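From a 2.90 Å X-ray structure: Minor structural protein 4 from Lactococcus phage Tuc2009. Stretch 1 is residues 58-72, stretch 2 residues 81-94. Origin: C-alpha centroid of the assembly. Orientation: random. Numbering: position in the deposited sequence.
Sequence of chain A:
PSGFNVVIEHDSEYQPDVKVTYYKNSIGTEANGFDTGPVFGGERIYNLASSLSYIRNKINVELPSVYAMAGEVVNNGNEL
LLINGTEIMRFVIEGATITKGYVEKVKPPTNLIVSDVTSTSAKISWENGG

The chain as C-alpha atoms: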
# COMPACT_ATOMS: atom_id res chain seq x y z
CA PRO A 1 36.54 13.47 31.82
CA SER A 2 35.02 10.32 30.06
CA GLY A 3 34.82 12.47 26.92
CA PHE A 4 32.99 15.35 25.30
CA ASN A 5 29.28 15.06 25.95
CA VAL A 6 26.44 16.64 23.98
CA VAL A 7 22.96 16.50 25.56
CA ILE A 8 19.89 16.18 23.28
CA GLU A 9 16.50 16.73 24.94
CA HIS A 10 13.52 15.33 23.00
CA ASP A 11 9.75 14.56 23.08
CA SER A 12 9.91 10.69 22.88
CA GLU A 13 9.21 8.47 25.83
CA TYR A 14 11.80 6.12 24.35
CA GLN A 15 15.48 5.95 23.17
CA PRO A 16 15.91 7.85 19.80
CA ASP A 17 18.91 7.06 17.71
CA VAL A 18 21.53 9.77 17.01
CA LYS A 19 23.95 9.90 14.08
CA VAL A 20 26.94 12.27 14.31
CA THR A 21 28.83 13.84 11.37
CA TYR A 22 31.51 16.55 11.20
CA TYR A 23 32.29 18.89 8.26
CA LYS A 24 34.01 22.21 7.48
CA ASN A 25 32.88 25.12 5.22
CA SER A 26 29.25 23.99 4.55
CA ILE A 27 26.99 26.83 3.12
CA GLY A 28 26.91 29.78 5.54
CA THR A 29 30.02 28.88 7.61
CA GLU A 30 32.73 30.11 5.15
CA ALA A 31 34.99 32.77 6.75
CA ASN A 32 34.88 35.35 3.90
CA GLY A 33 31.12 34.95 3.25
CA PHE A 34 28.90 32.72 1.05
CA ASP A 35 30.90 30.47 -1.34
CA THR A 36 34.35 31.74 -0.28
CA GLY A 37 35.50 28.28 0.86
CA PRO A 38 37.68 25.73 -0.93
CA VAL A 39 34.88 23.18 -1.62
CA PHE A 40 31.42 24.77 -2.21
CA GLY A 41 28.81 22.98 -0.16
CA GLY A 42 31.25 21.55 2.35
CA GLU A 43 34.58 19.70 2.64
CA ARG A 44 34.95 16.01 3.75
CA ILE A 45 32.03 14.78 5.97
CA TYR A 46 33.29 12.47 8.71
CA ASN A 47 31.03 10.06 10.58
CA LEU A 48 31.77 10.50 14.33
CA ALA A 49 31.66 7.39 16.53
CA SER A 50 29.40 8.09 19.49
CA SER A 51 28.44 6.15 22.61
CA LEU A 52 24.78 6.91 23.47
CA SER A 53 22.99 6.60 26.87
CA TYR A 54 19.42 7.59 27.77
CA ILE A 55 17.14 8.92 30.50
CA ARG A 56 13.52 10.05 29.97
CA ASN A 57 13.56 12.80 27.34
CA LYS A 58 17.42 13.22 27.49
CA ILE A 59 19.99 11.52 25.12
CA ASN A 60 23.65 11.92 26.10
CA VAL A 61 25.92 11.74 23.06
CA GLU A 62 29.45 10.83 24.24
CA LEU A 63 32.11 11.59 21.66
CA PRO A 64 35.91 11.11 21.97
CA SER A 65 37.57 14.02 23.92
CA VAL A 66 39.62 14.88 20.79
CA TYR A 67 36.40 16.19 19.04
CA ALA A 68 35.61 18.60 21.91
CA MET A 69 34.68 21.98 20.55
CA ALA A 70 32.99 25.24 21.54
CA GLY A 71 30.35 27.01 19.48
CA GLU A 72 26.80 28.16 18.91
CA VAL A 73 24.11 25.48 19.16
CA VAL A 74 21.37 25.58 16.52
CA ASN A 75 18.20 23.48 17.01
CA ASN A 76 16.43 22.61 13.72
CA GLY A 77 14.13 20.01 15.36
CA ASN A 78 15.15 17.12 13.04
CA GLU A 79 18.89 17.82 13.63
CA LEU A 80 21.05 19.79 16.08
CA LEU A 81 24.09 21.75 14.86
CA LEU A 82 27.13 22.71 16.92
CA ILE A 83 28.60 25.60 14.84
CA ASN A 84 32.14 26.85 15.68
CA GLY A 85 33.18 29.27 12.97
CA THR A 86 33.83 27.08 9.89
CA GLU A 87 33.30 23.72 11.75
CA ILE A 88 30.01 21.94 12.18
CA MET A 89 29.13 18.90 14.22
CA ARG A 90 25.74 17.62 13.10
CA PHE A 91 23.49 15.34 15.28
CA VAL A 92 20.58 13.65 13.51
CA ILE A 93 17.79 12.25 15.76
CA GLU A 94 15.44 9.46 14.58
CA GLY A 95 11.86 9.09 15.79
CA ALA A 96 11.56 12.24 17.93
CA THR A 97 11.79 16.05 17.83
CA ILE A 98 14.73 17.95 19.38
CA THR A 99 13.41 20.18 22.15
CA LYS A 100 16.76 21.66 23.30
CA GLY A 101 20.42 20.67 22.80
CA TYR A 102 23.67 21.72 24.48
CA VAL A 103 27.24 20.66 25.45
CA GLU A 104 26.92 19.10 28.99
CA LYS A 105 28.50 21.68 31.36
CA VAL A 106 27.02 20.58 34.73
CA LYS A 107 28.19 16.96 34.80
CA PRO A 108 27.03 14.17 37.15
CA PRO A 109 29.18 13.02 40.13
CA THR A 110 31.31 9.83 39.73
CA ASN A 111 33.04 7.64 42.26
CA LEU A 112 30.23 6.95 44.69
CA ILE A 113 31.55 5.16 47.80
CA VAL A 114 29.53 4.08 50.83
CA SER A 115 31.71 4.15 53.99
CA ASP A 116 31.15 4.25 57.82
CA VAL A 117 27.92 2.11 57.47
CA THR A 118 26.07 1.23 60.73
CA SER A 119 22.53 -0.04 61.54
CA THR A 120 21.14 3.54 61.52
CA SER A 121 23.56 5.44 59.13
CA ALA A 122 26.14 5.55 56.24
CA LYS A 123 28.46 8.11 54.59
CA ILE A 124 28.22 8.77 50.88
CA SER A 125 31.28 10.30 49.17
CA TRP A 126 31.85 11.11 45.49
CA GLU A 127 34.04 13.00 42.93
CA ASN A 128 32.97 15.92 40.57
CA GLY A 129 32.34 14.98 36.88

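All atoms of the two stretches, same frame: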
# COMPACT_ATOMS: atom_id res chain seq x y z
N LYS A 58 16.04 12.72 27.64
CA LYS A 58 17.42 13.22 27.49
C LYS A 58 18.41 12.15 27.02
O LYS A 58 18.73 11.21 27.77
CB LYS A 58 17.96 13.85 28.79
CG LYS A 58 17.17 15.00 29.36
CD LYS A 58 17.80 15.59 30.60
CE LYS A 58 18.95 16.50 30.29
NZ LYS A 58 19.57 17.06 31.52
N ILE A 59 18.95 12.35 25.79
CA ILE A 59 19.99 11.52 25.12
C ILE A 59 21.32 12.17 25.46
O ILE A 59 21.43 13.39 25.39
CB ILE A 59 19.82 11.48 23.56
CG1 ILE A 59 18.38 11.11 23.12
CG2 ILE A 59 20.88 10.57 22.89
CD1 ILE A 59 18.12 11.15 21.62
N ASN A 60 22.33 11.39 25.83
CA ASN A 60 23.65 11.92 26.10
C ASN A 60 24.54 11.30 25.06
O ASN A 60 24.73 10.07 25.04
CB ASN A 60 24.11 11.62 27.51
CG ASN A 60 25.57 11.89 27.72
OD1 ASN A 60 26.44 11.08 27.38
ND2 ASN A 60 25.89 13.03 28.27
N VAL A 61 25.07 12.16 24.15
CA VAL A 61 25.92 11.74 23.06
C VAL A 61 27.38 11.92 23.48
O VAL A 61 27.87 13.04 23.53
CB VAL A 61 25.58 12.52 21.77
CG1 VAL A 61 26.34 11.98 20.58
CG2 VAL A 61 24.08 12.51 21.50
N GLU A 62 28.04 10.81 23.84
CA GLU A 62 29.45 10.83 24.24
C GLU A 62 30.33 10.58 23.05
O GLU A 62 30.29 9.51 22.42
CB GLU A 62 29.76 9.81 25.33
CG GLU A 62 31.20 9.87 25.80
CD GLU A 62 31.53 9.02 27.00
OE1 GLU A 62 31.08 9.36 28.12
OE2 GLU A 62 32.27 8.03 26.84
N LEU A 63 31.15 11.59 22.75
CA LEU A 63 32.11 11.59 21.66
C LEU A 63 33.53 11.58 22.22
O LEU A 63 33.75 12.09 23.32
CB LEU A 63 31.91 12.85 20.81
CG LEU A 63 30.61 12.94 20.06
CD1 LEU A 63 30.25 14.38 19.81
CD2 LEU A 63 30.62 12.06 18.78
N PRO A 64 34.53 11.06 21.47
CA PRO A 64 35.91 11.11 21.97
C PRO A 64 36.34 12.56 22.26
O PRO A 64 35.97 13.48 21.51
CB PRO A 64 36.72 10.48 20.83
CG PRO A 64 35.74 9.61 20.11
CD PRO A 64 34.47 10.41 20.14
N SER A 65 37.06 12.74 23.40
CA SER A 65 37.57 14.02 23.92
C SER A 65 38.28 14.88 22.87
O SER A 65 38.25 16.11 22.96
CB SER A 65 38.47 13.77 25.12
OG SER A 65 37.74 13.63 26.33
N VAL A 66 38.91 14.24 21.88
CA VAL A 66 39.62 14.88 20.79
C VAL A 66 38.67 15.76 19.91
O VAL A 66 39.12 16.78 19.38
CB VAL A 66 40.45 13.84 19.98
CG1 VAL A 66 39.62 12.61 19.58
CG2 VAL A 66 41.16 14.45 18.78
N TYR A 67 37.37 15.41 19.82
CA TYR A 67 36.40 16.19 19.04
C TYR A 67 35.86 17.42 19.76
O TYR A 67 35.26 18.27 19.13
CB TYR A 67 35.25 15.32 18.54
CG TYR A 67 35.72 14.20 17.65
CD1 TYR A 67 36.25 14.44 16.39
CD2 TYR A 67 35.67 12.88 18.09
CE1 TYR A 67 36.74 13.41 15.60
CE2 TYR A 67 36.14 11.83 17.30
CZ TYR A 67 36.68 12.10 16.05
OH TYR A 67 37.15 11.07 15.27
N ALA A 68 36.09 17.51 21.07
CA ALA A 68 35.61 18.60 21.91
C ALA A 68 35.77 19.98 21.31
O ALA A 68 36.89 20.41 21.02
CB ALA A 68 36.26 18.55 23.28
N MET A 69 34.65 20.65 21.09
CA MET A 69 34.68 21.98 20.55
C MET A 69 33.62 22.86 21.16
O MET A 69 32.63 22.36 21.71
CB MET A 69 34.63 22.00 19.03
CG MET A 69 33.31 21.64 18.44
SD MET A 69 33.39 21.75 16.64
CE MET A 69 31.84 22.33 16.33
N ALA A 70 33.86 24.17 21.08
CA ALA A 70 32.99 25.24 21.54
C ALA A 70 31.96 25.50 20.45
O ALA A 70 31.81 24.69 19.53
CB ALA A 70 33.84 26.48 21.75
N GLY A 71 31.27 26.63 20.54
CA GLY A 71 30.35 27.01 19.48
C GLY A 71 28.89 27.14 19.80
O GLY A 71 28.39 26.61 20.79
N GLU A 72 28.22 27.87 18.91
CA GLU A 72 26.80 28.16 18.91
C GLU A 72 26.06 26.85 18.68
O GLU A 72 26.50 26.02 17.88
CB GLU A 72 26.54 29.14 17.77
CG GLU A 72 25.08 29.47 17.53
CD GLU A 72 24.78 30.21 16.24
OE1 GLU A 72 25.73 30.45 15.45
OE2 GLU A 72 23.59 30.53 16.00
N LEU A 81 22.83 21.33 15.45
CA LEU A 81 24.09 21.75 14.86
C LEU A 81 24.94 22.45 15.89
O LEU A 81 24.46 23.35 16.58
CB LEU A 81 23.86 22.70 13.67
CG LEU A 81 23.09 22.19 12.46
CD1 LEU A 81 22.98 23.28 11.42
CD2 LEU A 81 23.76 21.04 11.83
N LEU A 82 26.20 22.05 16.01
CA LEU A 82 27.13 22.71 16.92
C LEU A 82 28.09 23.46 15.99
O LEU A 82 28.92 22.83 15.34
CB LEU A 82 27.81 21.67 17.87
CG LEU A 82 28.91 22.11 18.86
CD1 LEU A 82 28.53 23.36 19.68
CD2 LEU A 82 29.22 21.01 19.83
N ILE A 83 27.85 24.77 15.79
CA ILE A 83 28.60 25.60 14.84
C ILE A 83 29.69 26.37 15.53
O ILE A 83 29.37 27.21 16.37
CB ILE A 83 27.69 26.56 14.01
CG1 ILE A 83 26.33 25.91 13.64
CG2 ILE A 83 28.44 27.06 12.78
CD1 ILE A 83 25.38 26.78 12.82
N ASN A 84 30.97 26.13 15.16
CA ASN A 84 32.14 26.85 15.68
C ASN A 84 32.91 27.39 14.49
O ASN A 84 33.72 26.69 13.88
CB ASN A 84 33.01 25.95 16.57
CG ASN A 84 34.32 26.57 17.01
OD1 ASN A 84 34.42 27.76 17.36
ND2 ASN A 84 35.36 25.76 17.00
N GLY A 85 32.59 28.62 14.13
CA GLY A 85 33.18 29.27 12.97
C GLY A 85 32.79 28.57 11.68
O GLY A 85 31.62 28.62 11.25
N THR A 86 33.77 27.84 11.15
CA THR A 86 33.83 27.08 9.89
C THR A 86 33.41 25.61 10.08
O THR A 86 33.04 24.94 9.11
CB THR A 86 35.30 27.21 9.44
OG1 THR A 86 35.37 27.76 8.13
CG2 THR A 86 36.10 25.93 9.55
N GLU A 87 33.53 25.10 11.34
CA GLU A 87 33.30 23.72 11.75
C GLU A 87 31.90 23.50 12.18
O GLU A 87 31.36 24.29 12.94
CB GLU A 87 34.19 23.36 12.94
CG GLU A 87 35.67 23.31 12.67
CD GLU A 87 36.43 23.06 13.95
OE1 GLU A 87 36.69 24.05 14.67
OE2 GLU A 87 36.69 21.88 14.27
N ILE A 88 31.33 22.37 11.77
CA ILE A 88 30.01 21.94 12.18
C ILE A 88 30.02 20.49 12.60
O ILE A 88 30.61 19.65 11.93
CB ILE A 88 28.89 22.25 11.14
CG1 ILE A 88 28.42 23.66 11.35
CG2 ILE A 88 27.70 21.29 11.29
CD1 ILE A 88 27.47 24.06 10.50
N MET A 89 29.36 20.23 13.71
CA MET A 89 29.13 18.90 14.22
C MET A 89 27.63 18.78 14.19
O MET A 89 26.92 19.61 14.79
CB MET A 89 29.69 18.74 15.61
CG MET A 89 30.05 17.35 15.89
SD MET A 89 31.03 17.28 17.38
CE MET A 89 32.65 17.86 16.73
N ARG A 90 27.15 17.84 13.38
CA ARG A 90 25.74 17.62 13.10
C ARG A 90 25.26 16.35 13.82
O ARG A 90 25.92 15.31 13.73
CB ARG A 90 25.58 17.50 11.58
CG ARG A 90 24.15 17.56 11.12
CD ARG A 90 23.95 16.87 9.80
NE ARG A 90 22.55 16.96 9.41
CZ ARG A 90 21.97 16.25 8.46
NH1 ARG A 90 22.66 15.34 7.79
NH2 ARG A 90 20.68 16.41 8.20
N PHE A 91 24.11 16.44 14.53
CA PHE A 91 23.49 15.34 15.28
C PHE A 91 22.11 15.09 14.71
O PHE A 91 21.27 15.96 14.78
CB PHE A 91 23.40 15.72 16.78
CG PHE A 91 24.73 16.00 17.44
CD1 PHE A 91 25.39 17.21 17.23
CD2 PHE A 91 25.32 15.06 18.28
CE1 PHE A 91 26.63 17.46 17.82
CE2 PHE A 91 26.56 15.31 18.87
CZ PHE A 91 27.20 16.51 18.64
N VAL A 92 21.89 13.93 14.10
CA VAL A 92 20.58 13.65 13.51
C VAL A 92 19.85 12.63 14.36
O VAL A 92 20.30 11.47 14.45
CB VAL A 92 20.62 13.21 12.02
CG1 VAL A 92 19.22 13.11 11.43
CG2 VAL A 92 21.48 14.14 11.18
N ILE A 93 18.70 13.07 14.94
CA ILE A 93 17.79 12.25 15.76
C ILE A 93 16.87 11.44 14.84
O ILE A 93 16.61 11.85 13.70
CB ILE A 93 16.98 13.14 16.72
CG1 ILE A 93 16.41 12.33 17.90
CG2 ILE A 93 15.89 13.94 15.98
CD1 ILE A 93 16.02 13.15 19.12
N GLU A 94 16.37 10.29 15.33
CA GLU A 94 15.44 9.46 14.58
C GLU A 94 14.28 9.10 15.49
O GLU A 94 14.49 8.57 16.57
CB GLU A 94 16.15 8.19 14.07
CG GLU A 94 15.37 7.41 13.02
CD GLU A 94 15.87 6.02 12.68
OE1 GLU A 94 17.06 5.71 12.94
OE2 GLU A 94 15.07 5.24 12.11

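The two stretches meet in two ways: through side chains where their strands face each other, and through backbone at the far end of stretch 1. Strand 58-63 runs roughly antiparallel to strand 87-94, their directions 140° apart, but the axes come no closer than 10.9 Å, a spacing that side chains must fill. Alternation along strand 58-63 sends Ile 59, Val 61 and Leu 63 toward stretch 2, while Lys 58, Asn 60 and Glu 62 lie out of its reach. Branched aliphatic groups suit this buried layer, having bulk but no polar group to satisfy. Ile 59 CD1 meets Ile 93 CD1 at 3.8 Å, tip to tip. The Phe 91 ring takes its neighbours at its edge: Val 61 CG1 lies 3.7 Å from Phe 91 CE2, and Leu 63 CD1 3.9 Å from Phe 91 CZ. Leu 63 CD1 also sits 3.9 Å from Met 89 SD, so this one methyl touches both ring and thioether, which lie to the same side of it.

Met 89, long and unbranched, reaches the end of the 3-10 segment and the loop beyond, its CE 3.6 Å from Tyr 67 O and 4.0 Å from Met 69 SD. Met 69 is the residue most covered by the other stretch, at 127 Å². Its CE enters a hollow over the hairpin, 3.1 Å from Leu 82 O, a very close approach, and 3.8 Å from Asn 84 CB.

Beyond Met 69 the backbones draw together. At Gly 71, CA lies 3.3 Å from Ile 83 O; a CB there would clash with that oxygen, and the backbone angles themselves call for glycine. Glu 72 then pairs antiparallel with Ile 83: Ile 83 N donates to Glu 72 O at 2.8 Å, while the return bond, Glu 72 N to Ile 83 O at 2.9 Å, is bent and weak.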